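Local coordinates for protein RTX toxin RtxA (PDB 6IMP) that probably acts as a hydrolase, forming an alpha/beta-hydrolase-fold effector domain of a secreted virulence toxin, at residues S117-D129 with E289-V303. Numbering follows the deposited sequence.
Sequences SEIRNHYQKQGID and EASNRLMGQYADQIV
M295 CB lies over one face of the H122 imidazole, 3.7 Å from the ring centroid, in a CH-pi contact, with the backbone N of G296 over the same face. At the edge, near the ring plane, H122 NE2 donates a hydrogen bond to N292 OD1, whose very short modelled length is doubtful. With CG beside the backbone N (chi1 -64°), the flat ring fits as a knob among N292, M295, G296 and A299, where small G296 and A299 let it come close. The Y123 ring receives I302 CG2 near its edge, 3.5 Å from Y123 OH, while M295 CE approaches obliquely, 3.7 Å from Y123 CE2. M295 thus serves both rings: its backbone sets CB against H122, and bends at chi2 and chi3 bring the flexible chain's CE to Y123; its CG meets I119 CG2. At the N-terminal end of helix 291-302, E118, extended beyond CG, reaches N292 N with OE1 (3.3 Å), a weak hydrogen bond well placed for a carboxylate, because first-turn N-H groups lack acceptors within their helix. I128 CD1 packs on V303 CG2 beyond the Schellman turn at G127. Helix segments 117-124 and 291-302 run nearly parallel, their axes 18° apart, as neighbours on one side of the alpha/beta-hydrolase sheet: I119 and Y123 rest on strands 101-105 and 129-133, I302 on strand 252-256.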
ATOM      1  N   SER A 117       5.417 -10.039   4.484  1.00 71.28           N
ATOM      2  CA  SER A 117       5.959 -11.158   5.255  1.00 68.69           C
ATOM      3  C   SER A 117       6.831 -10.684   6.406  1.00 72.90           C
ATOM      4  O   SER A 117       6.664 -11.114   7.543  1.00 84.50           O
ATOM      5  CB  SER A 117       6.750 -12.099   4.347  1.00 68.88           C
ATOM      6  OG  SER A 117       7.975 -11.523   3.952  1.00 62.87           O
ATOM      7  N   GLU A 118       7.723  -9.751   6.116  1.00 76.10           N
ATOM      8  CA  GLU A 118       8.497  -9.089   7.154  1.00 79.85           C
ATOM      9  C   GLU A 118       7.649  -8.166   8.059  1.00 77.27           C
ATOM     10  O   GLU A 118       8.130  -7.745   9.100  1.00 90.49           O
ATOM     11  CB  GLU A 118       9.647  -8.287   6.524  1.00 93.59           C
ATOM     12  CG  GLU A 118      10.754  -9.128   5.883  1.00100.02           C
ATOM     13  CD  GLU A 118      11.779  -8.276   5.125  1.00115.40           C
ATOM     14  OE1 GLU A 118      12.411  -7.383   5.750  1.00114.46           O
ATOM     15  OE2 GLU A 118      11.958  -8.503   3.904  1.00115.11           O
ATOM     16  N   ILE A 119       6.418  -7.834   7.655  1.00 67.75           N
ATOM     17  CA  ILE A 119       5.600  -6.830   8.375  1.00 73.64           C
ATOM     18  C   ILE A 119       4.465  -7.419   9.237  1.00 79.58           C
ATOM     19  O   ILE A 119       4.122  -6.857  10.288  1.00 69.69           O
ATOM     20  CB  ILE A 119       5.004  -5.762   7.401  1.00 73.19           C
ATOM     21  CG1 ILE A 119       6.136  -5.041   6.648  1.00 81.39           C
ATOM     22  CG2 ILE A 119       4.166  -4.721   8.155  1.00 61.77           C
ATOM     23  CD1 ILE A 119       5.690  -4.164   5.490  1.00 76.13           C
ATOM     24  N   ARG A 120       3.854  -8.513   8.792  1.00 81.97           N
ATOM     25  CA  ARG A 120       2.612  -8.969   9.429  1.00 87.79           C
ATOM     26  C   ARG A 120       2.838  -9.418  10.878  1.00 97.60           C
ATOM     27  O   ARG A 120       2.076  -9.048  11.787  1.00 87.78           O
ATOM     28  CB  ARG A 120       1.921 -10.063   8.603  1.00 90.65           C
ATOM     29  CG  ARG A 120       2.669 -11.378   8.472  1.00 88.06           C
ATOM     30  CD  ARG A 120       1.999 -12.283   7.448  1.00 90.74           C
ATOM     31  NE  ARG A 120       2.994 -13.021   6.666  1.00103.70           N
ATOM     32  CZ  ARG A 120       3.273 -14.321   6.793  1.00102.03           C
ATOM     33  NH1 ARG A 120       2.586 -15.089   7.650  1.00 84.70           N
ATOM     34  NH2 ARG A 120       4.239 -14.864   6.033  1.00 96.30           N
ATOM     35  N   ASN A 121       3.932 -10.148  11.089  1.00103.21           N
ATOM     36  CA  ASN A 121       4.263 -10.696  12.397  1.00 98.97           C
ATOM     37  C   ASN A 121       4.208  -9.619  13.474  1.00101.14           C
ATOM     38  O   ASN A 121       3.563  -9.798  14.508  1.00100.97           O
ATOM     39  CB  ASN A 121       5.654 -11.331  12.364  1.00103.10           C
ATOM     40  CG  ASN A 121       5.838 -12.383  13.434  1.00107.82           C
ATOM     41  OD1 ASN A 121       4.899 -13.098  13.783  1.00110.64           O
ATOM     42  ND2 ASN A 121       7.058 -12.497  13.948  1.00112.34           N
ATOM     43  N   HIS A 122       4.838  -8.478  13.192  1.00100.49           N
ATOM     44  CA  HIS A 122       5.006  -7.407  14.179  1.00 87.64           C
ATOM     45  C   HIS A 122       3.661  -6.876  14.696  1.00 79.32           C
ATOM     46  O   HIS A 122       3.558  -6.488  15.856  1.00 80.32           O
ATOM     47  CB  HIS A 122       5.844  -6.257  13.602  1.00 84.65           C
ATOM     48  CG  HIS A 122       7.260  -6.630  13.266  1.00 83.06           C
ATOM     49  ND1 HIS A 122       8.287  -6.566  14.181  1.00 81.61           N
ATOM     50  CD2 HIS A 122       7.828  -6.996  12.093  1.00 87.31           C
ATOM     51  CE1 HIS A 122       9.423  -6.905  13.592  1.00 80.92           C
ATOM     52  NE2 HIS A 122       9.172  -7.171  12.325  1.00 76.66           N
ATOM     53  N   TYR A 123       2.638  -6.867  13.836  1.00 90.98           N
ATOM     54  CA  TYR A 123       1.279  -6.458  14.252  1.00 94.64           C
ATOM     55  C   TYR A 123       0.551  -7.602  14.972  1.00104.22           C
ATOM     56  O   TYR A 123      -0.092  -7.386  16.004  1.00104.22           O
ATOM     57  CB  TYR A 123       0.425  -6.012  13.055  1.00 82.97           C
ATOM     58  CG  TYR A 123       0.725  -4.629  12.466  1.00 75.80           C
ATOM     59  CD1 TYR A 123       0.381  -3.460  13.141  1.00 68.68           C
ATOM     60  CD2 TYR A 123       1.249  -4.503  11.172  1.00 71.04           C
ATOM     61  CE1 TYR A 123       0.611  -2.212  12.574  1.00 72.33           C
ATOM     62  CE2 TYR A 123       1.480  -3.267  10.594  1.00 62.72           C
ATOM     63  CZ  TYR A 123       1.162  -2.121  11.289  1.00 71.82           C
ATOM     64  OH  TYR A 123       1.393  -0.890  10.705  1.00 63.52           O
ATOM     65  N   GLN A 124       0.621  -8.805  14.401  1.00104.44           N
ATOM     66  CA  GLN A 124      -0.092  -9.971  14.942  1.00106.26           C
ATOM     67  C   GLN A 124       0.296 -10.258  16.411  1.00112.69           C
ATOM     68  O   GLN A 124      -0.579 -10.441  17.263  1.00114.17           O
ATOM     69  CB  GLN A 124       0.145 -11.205  14.054  1.00104.45           C
ATOM     70  CG  GLN A 124      -0.544 -11.131  12.685  1.00 99.80           C
ATOM     71  CD  GLN A 124      -0.278 -12.354  11.799  1.00 94.57           C
ATOM     72  OE1 GLN A 124       0.675 -12.374  11.016  1.00 86.03           O
ATOM     73  NE2 GLN A 124      -1.136 -13.369  11.907  1.00 85.19           N
ATOM     74  N   LYS A 125       1.605 -10.243  16.690  1.00111.41           N
ATOM     75  CA  LYS A 125       2.172 -10.328  18.067  1.00 97.65           C
ATOM     76  C   LYS A 125       1.529  -9.472  19.142  1.00 97.91           C
ATOM     77  O   LYS A 125       1.626  -9.772  20.330  1.00103.98           O
ATOM     78  CB  LYS A 125       3.612  -9.834  18.065  1.00 92.64           C
ATOM     79  CG  LYS A 125       4.636 -10.911  17.779  1.00102.77           C
ATOM     80  CD  LYS A 125       5.994 -10.314  17.436  1.00106.28           C
ATOM     81  CE  LYS A 125       6.844 -10.062  18.670  1.00102.00           C
ATOM     82  NZ  LYS A 125       8.159  -9.478  18.290  1.00 99.38           N
ATOM     83  N   GLN A 126       0.954  -8.358  18.728  1.00 99.85           N
ATOM     84  CA  GLN A 126       0.247  -7.474  19.640  1.00100.05           C
ATOM     85  C   GLN A 126      -1.259  -7.648  19.457  1.00 92.04           C
ATOM     86  O   GLN A 126      -2.039  -6.723  19.710  1.00 83.95           O
ATOM     87  CB  GLN A 126       0.660  -6.020  19.385  1.00109.30           C
ATOM     88  CG  GLN A 126       2.144  -5.833  19.059  1.00107.21           C
ATOM     89  CD  GLN A 126       2.525  -4.377  18.889  1.00102.85           C
ATOM     90  OE1 GLN A 126       1.842  -3.479  19.386  1.00100.33           O
ATOM     91  NE2 GLN A 126       3.609  -4.132  18.164  1.00105.40           N
ATOM     92  N   GLY A 127      -1.659  -8.843  19.020  1.00 83.49           N
ATOM     93  CA  GLY A 127      -3.060  -9.145  18.738  1.00103.05           C
ATOM     94  C   GLY A 127      -3.781  -8.096  17.897  1.00119.77           C
ATOM     95  O   GLY A 127      -4.834  -7.582  18.299  1.00119.10           O
ATOM     96  N   ILE A 128      -3.193  -7.764  16.744  1.00125.28           N
ATOM     97  CA  ILE A 128      -3.839  -6.917  15.725  1.00118.31           C
ATOM     98  C   ILE A 128      -3.917  -7.692  14.398  1.00115.85           C
ATOM     99  O   ILE A 128      -2.932  -8.317  13.978  1.00111.07           O
ATOM    100  CB  ILE A 128      -3.066  -5.587  15.524  1.00114.85           C
ATOM    101  CG1 ILE A 128      -3.101  -4.755  16.811  1.00114.97           C
ATOM    102  CG2 ILE A 128      -3.660  -4.774  14.380  1.00107.84           C
ATOM    103  CD1 ILE A 128      -2.124  -3.595  16.829  1.00114.87           C
ATOM    104  N   ASP A 129      -5.090  -7.661  13.754  1.00101.82           N
ATOM    105  CA  ASP A 129      -5.278  -8.345  12.461  1.00 97.19           C
ATOM    106  C   ASP A 129      -4.722  -7.479  11.348  1.00 90.30           C
ATOM    107  O   ASP A 129      -4.824  -6.254  11.395  1.00 86.43           O
ATOM    108  CB  ASP A 129      -6.758  -8.628  12.157  1.00102.50           C
ATOM    109  CG  ASP A 129      -7.477  -9.320  13.291  1.00100.85           C
ATOM    110  OD1 ASP A 129      -6.998 -10.372  13.741  1.00101.58           O
ATOM    111  OD2 ASP A 129      -8.536  -8.816  13.723  1.00100.18           O
ATOM    112  N   GLU A 289      13.955  -0.935   1.971  1.00 66.80           N
ATOM    113  CA  GLU A 289      13.400  -2.293   1.963  1.00 78.19           C
ATOM    114  C   GLU A 289      13.524  -3.019   3.311  1.00 77.83           C
ATOM    115  O   GLU A 289      13.098  -4.173   3.437  1.00 80.93           O
ATOM    116  CB  GLU A 289      14.070  -3.137   0.872  1.00 82.34           C
ATOM    117  CG  GLU A 289      13.958  -2.545  -0.519  1.00 92.92           C
ATOM    118  CD  GLU A 289      14.410  -3.502  -1.602  1.00105.85           C
ATOM    119  OE1 GLU A 289      13.647  -4.440  -1.924  1.00113.46           O
ATOM    120  OE2 GLU A 289      15.519  -3.298  -2.148  1.00117.80           O
ATOM    121  N   ALA A 290      14.083  -2.352   4.315  1.00 69.25           N
ATOM    122  CA  ALA A 290      14.355  -3.007   5.600  1.00 70.87           C
ATOM    123  C   ALA A 290      13.112  -3.019   6.496  1.00 65.32           C
ATOM    124  O   ALA A 290      13.083  -2.376   7.543  1.00 65.35           O
ATOM    125  CB  ALA A 290      15.519  -2.330   6.305  1.00 67.87           C
ATOM    126  N   SER A 291      12.104  -3.780   6.086  1.00 63.85           N
ATOM    127  CA  SER A 291      10.773  -3.687   6.689  1.00 73.05           C
ATOM    128  C   SER A 291      10.770  -4.255   8.105  1.00 77.32           C
ATOM    129  O   SER A 291      10.220  -3.655   9.037  1.00 67.84           O
ATOM    130  CB  SER A 291       9.737  -4.428   5.831  1.00 70.53           C
ATOM    131  OG  SER A 291       9.410  -3.690   4.666  1.00 73.13           O
ATOM    132  N   ASN A 292      11.393  -5.420   8.256  1.00 79.23           N
ATOM    133  CA  ASN A 292      11.414  -6.100   9.526  1.00 78.53           C
ATOM    134  C   ASN A 292      12.150  -5.269  10.562  1.00 78.06           C
ATOM    135  O   ASN A 292      11.601  -4.962  11.629  1.00 75.46           O
ATOM    136  CB  ASN A 292      12.085  -7.454   9.390  1.00 79.13           C
ATOM    137  CG  ASN A 292      12.070  -8.227  10.678  1.00 81.85           C
ATOM    138  OD1 ASN A 292      11.103  -8.159  11.444  1.00 79.80           O
ATOM    139  ND2 ASN A 292      13.154  -8.935  10.951  1.00 81.46           N
ATOM    140  N   ARG A 293      13.386  -4.898  10.230  1.00 80.16           N
ATOM    141  CA  ARG A 293      14.206  -4.020  11.086  1.00 98.29           C
ATOM    142  C   ARG A 293      13.428  -2.741  11.497  1.00 91.01           C
ATOM    143  O   ARG A 293      13.422  -2.361  12.672  1.00 89.66           O
ATOM    144  CB  ARG A 293      15.542  -3.648  10.387  1.00112.76           C
ATOM    145  CG  ARG A 293      16.659  -4.712  10.458  1.00122.46           C
ATOM    146  CD  ARG A 293      17.691  -4.449  11.569  1.00140.54           C
ATOM    147  NE  ARG A 293      18.584  -3.305  11.297  1.00151.38           N
ATOM    148  CZ  ARG A 293      19.495  -2.815  12.152  1.00139.32           C
ATOM    149  NH1 ARG A 293      19.251  -1.672  12.808  1.00113.36           N
ATOM    150  NH2 ARG A 293      20.647  -3.459  12.364  1.00131.67           N
ATOM    151  N   LEU A 294      12.735  -2.125  10.539  1.00 78.32           N
ATOM    152  CA  LEU A 294      11.955  -0.907  10.803  1.00 73.87           C
ATOM    153  C   LEU A 294      10.739  -1.179  11.691  1.00 77.21           C
ATOM    154  O   LEU A 294      10.487  -0.449  12.661  1.00 66.54           O
ATOM    155  CB  LEU A 294      11.518  -0.254   9.488  1.00 66.01           C
ATOM    156  CG  LEU A 294      10.564   0.946   9.593  1.00 63.23           C
ATOM    157  CD1 LEU A 294      10.950   2.040   8.616  1.00 64.73           C
ATOM    158  CD2 LEU A 294       9.131   0.522   9.336  1.00 64.56           C
ATOM    159  N   MET A 295       9.973  -2.210  11.347  1.00 79.98           N
ATOM    160  CA  MET A 295       8.758  -2.524  12.096  1.00 83.03           C
ATOM    161  C   MET A 295       9.091  -2.886  13.550  1.00 92.48           C
ATOM    162  O   MET A 295       8.414  -2.417  14.479  1.00 75.08           O
ATOM    163  CB  MET A 295       7.953  -3.637  11.410  1.00 80.56           C
ATOM    164  CG  MET A 295       7.158  -3.175  10.187  1.00 81.26           C
ATOM    165  SD  MET A 295       6.107  -1.721  10.442  1.00 79.37           S
ATOM    166  CE  MET A 295       4.881  -2.358  11.581  1.00 82.28           C
ATOM    167  N   GLY A 296      10.164  -3.657  13.749  1.00 93.92           N
ATOM    168  CA  GLY A 296      10.664  -3.958  15.098  1.00 88.94           C
ATOM    169  C   GLY A 296      10.730  -2.720  15.988  1.00 92.35           C
ATOM    170  O   GLY A 296      10.105  -2.666  17.064  1.00 84.73           O
ATOM    171  N   GLN A 297      11.453  -1.706  15.513  1.00 85.51           N
ATOM    172  CA  GLN A 297      11.693  -0.505  16.292  1.00 80.31           C
ATOM    173  C   GLN A 297      10.417   0.298  16.485  1.00 84.91           C
ATOM    174  O   GLN A 297      10.143   0.783  17.579  1.00 82.51           O
ATOM    175  CB  GLN A 297      12.741   0.371  15.623  1.00 79.16           C
ATOM    176  CG  GLN A 297      13.225   1.494  16.521  1.00 86.88           C
ATOM    177  CD  GLN A 297      14.022   2.540  15.775  1.00 97.81           C
ATOM    178  OE1 GLN A 297      14.997   2.228  15.090  1.00101.54           O
ATOM    179  NE2 GLN A 297      13.622   3.794  15.919  1.00107.98           N
ATOM    180  N   TYR A 298       9.639   0.447  15.417  1.00 91.35           N
ATOM    181  CA  TYR A 298       8.524   1.392  15.418  1.00 83.58           C
ATOM    182  C   TYR A 298       7.146   0.759  15.698  1.00 79.01           C
ATOM    183  O   TYR A 298       6.205   1.472  16.056  1.00 82.68           O
ATOM    184  CB  TYR A 298       8.512   2.185  14.111  1.00 76.35           C
ATOM    185  CG  TYR A 298       9.662   3.161  13.985  1.00 72.68           C
ATOM    186  CD1 TYR A 298       9.575   4.445  14.517  1.00 76.85           C
ATOM    187  CD2 TYR A 298      10.835   2.805  13.324  1.00 77.97           C
ATOM    188  CE1 TYR A 298      10.625   5.348  14.391  1.00 76.97           C
ATOM    189  CE2 TYR A 298      11.887   3.698  13.189  1.00 76.87           C
ATOM    190  CZ  TYR A 298      11.779   4.967  13.722  1.00 79.50           C
ATOM    191  OH  TYR A 298      12.838   5.836  13.589  1.00 88.11           O
ATOM    192  N   ALA A 299       7.037  -0.567  15.603  1.00 69.08           N
ATOM    193  CA  ALA A 299       5.736  -1.246  15.783  1.00 77.79           C
ATOM    194  C   ALA A 299       4.893  -0.668  16.932  1.00 87.54           C
ATOM    195  O   ALA A 299       3.667  -0.552  16.811  1.00 96.28           O
ATOM    196  CB  ALA A 299       5.925  -2.744  15.989  1.00 69.72           C
ATOM    197  N   ASP A 300       5.556  -0.327  18.041  1.00 92.73           N
ATOM    198  CA  ASP A 300       4.869   0.171  19.236  1.00 91.59           C
ATOM    199  C   ASP A 300       4.332   1.585  19.028  1.00 93.96           C
ATOM    200  O   ASP A 300       3.160   1.854  19.318  1.00 93.25           O
ATOM    201  CB  ASP A 300       5.782   0.101  20.477  1.00 95.97           C
ATOM    202  CG  ASP A 300       5.758  -1.285  21.161  1.00 98.56           C
ATOM    203  OD1 ASP A 300       4.757  -2.021  21.016  1.00101.67           O
ATOM    204  OD2 ASP A 300       6.728  -1.623  21.874  1.00 91.81           O
ATOM    205  N   GLN A 301       5.173   2.481  18.514  1.00 99.41           N
ATOM    206  CA  GLN A 301       4.719   3.841  18.177  1.00104.62           C
ATOM    207  C   GLN A 301       3.531   3.816  17.210  1.00104.91           C
ATOM    208  O   GLN A 301       2.575   4.589  17.366  1.00109.69           O
ATOM    209  CB  GLN A 301       5.854   4.680  17.577  1.00105.30           C
ATOM    210  CG  GLN A 301       5.359   5.931  16.847  1.00 98.46           C
ATOM    211  CD  GLN A 301       6.328   7.092  16.901  1.00 99.84           C
ATOM    212  OE1 GLN A 301       7.549   6.907  16.873  1.00 94.99           O
ATOM    213  NE2 GLN A 301       5.784   8.306  16.951  1.00 92.83           N
ATOM    214  N   ILE A 302       3.597   2.925  16.220  1.00 98.62           N
ATOM    215  CA  ILE A 302       2.559   2.825  15.187  1.00 93.83           C
ATOM    216  C   ILE A 302       1.184   2.591  15.809  1.00 87.04           C
ATOM    217  O   ILE A 302       0.222   3.266  15.455  1.00 83.20           O
ATOM    218  CB  ILE A 302       2.880   1.718  14.150  1.00 89.30           C
ATOM    219  CG1 ILE A 302       3.944   2.210  13.160  1.00 90.23           C
ATOM    220  CG2 ILE A 302       1.635   1.317  13.376  1.00 83.26           C
ATOM    221  CD1 ILE A 302       4.574   1.107  12.328  1.00 92.77           C
ATOM    222  N   VAL A 303       1.099   1.646  16.719  1.00 82.01           N
ATOM    223  CA  VAL A 303      -0.166   1.356  17.339  1.00 85.80           C
ATOM    224  C   VAL A 303      -0.564   2.435  18.301  1.00 91.81           C
ATOM    225  O   VAL A 303      -1.625   2.391  18.877  1.00 95.30           O
ATOM    226  CB  VAL A 303      -0.132   0.034  18.083  1.00 88.25           C
ATOM    227  CG1 VAL A 303      -1.506  -0.290  18.605  1.00 88.25           C
ATOM    228  CG2 VAL A 303       0.320  -1.061  17.153  1.00 89.84           C
TER
HETATM  229  O   HOH W   1      14.927  -6.481   5.312  1.00 67.28           O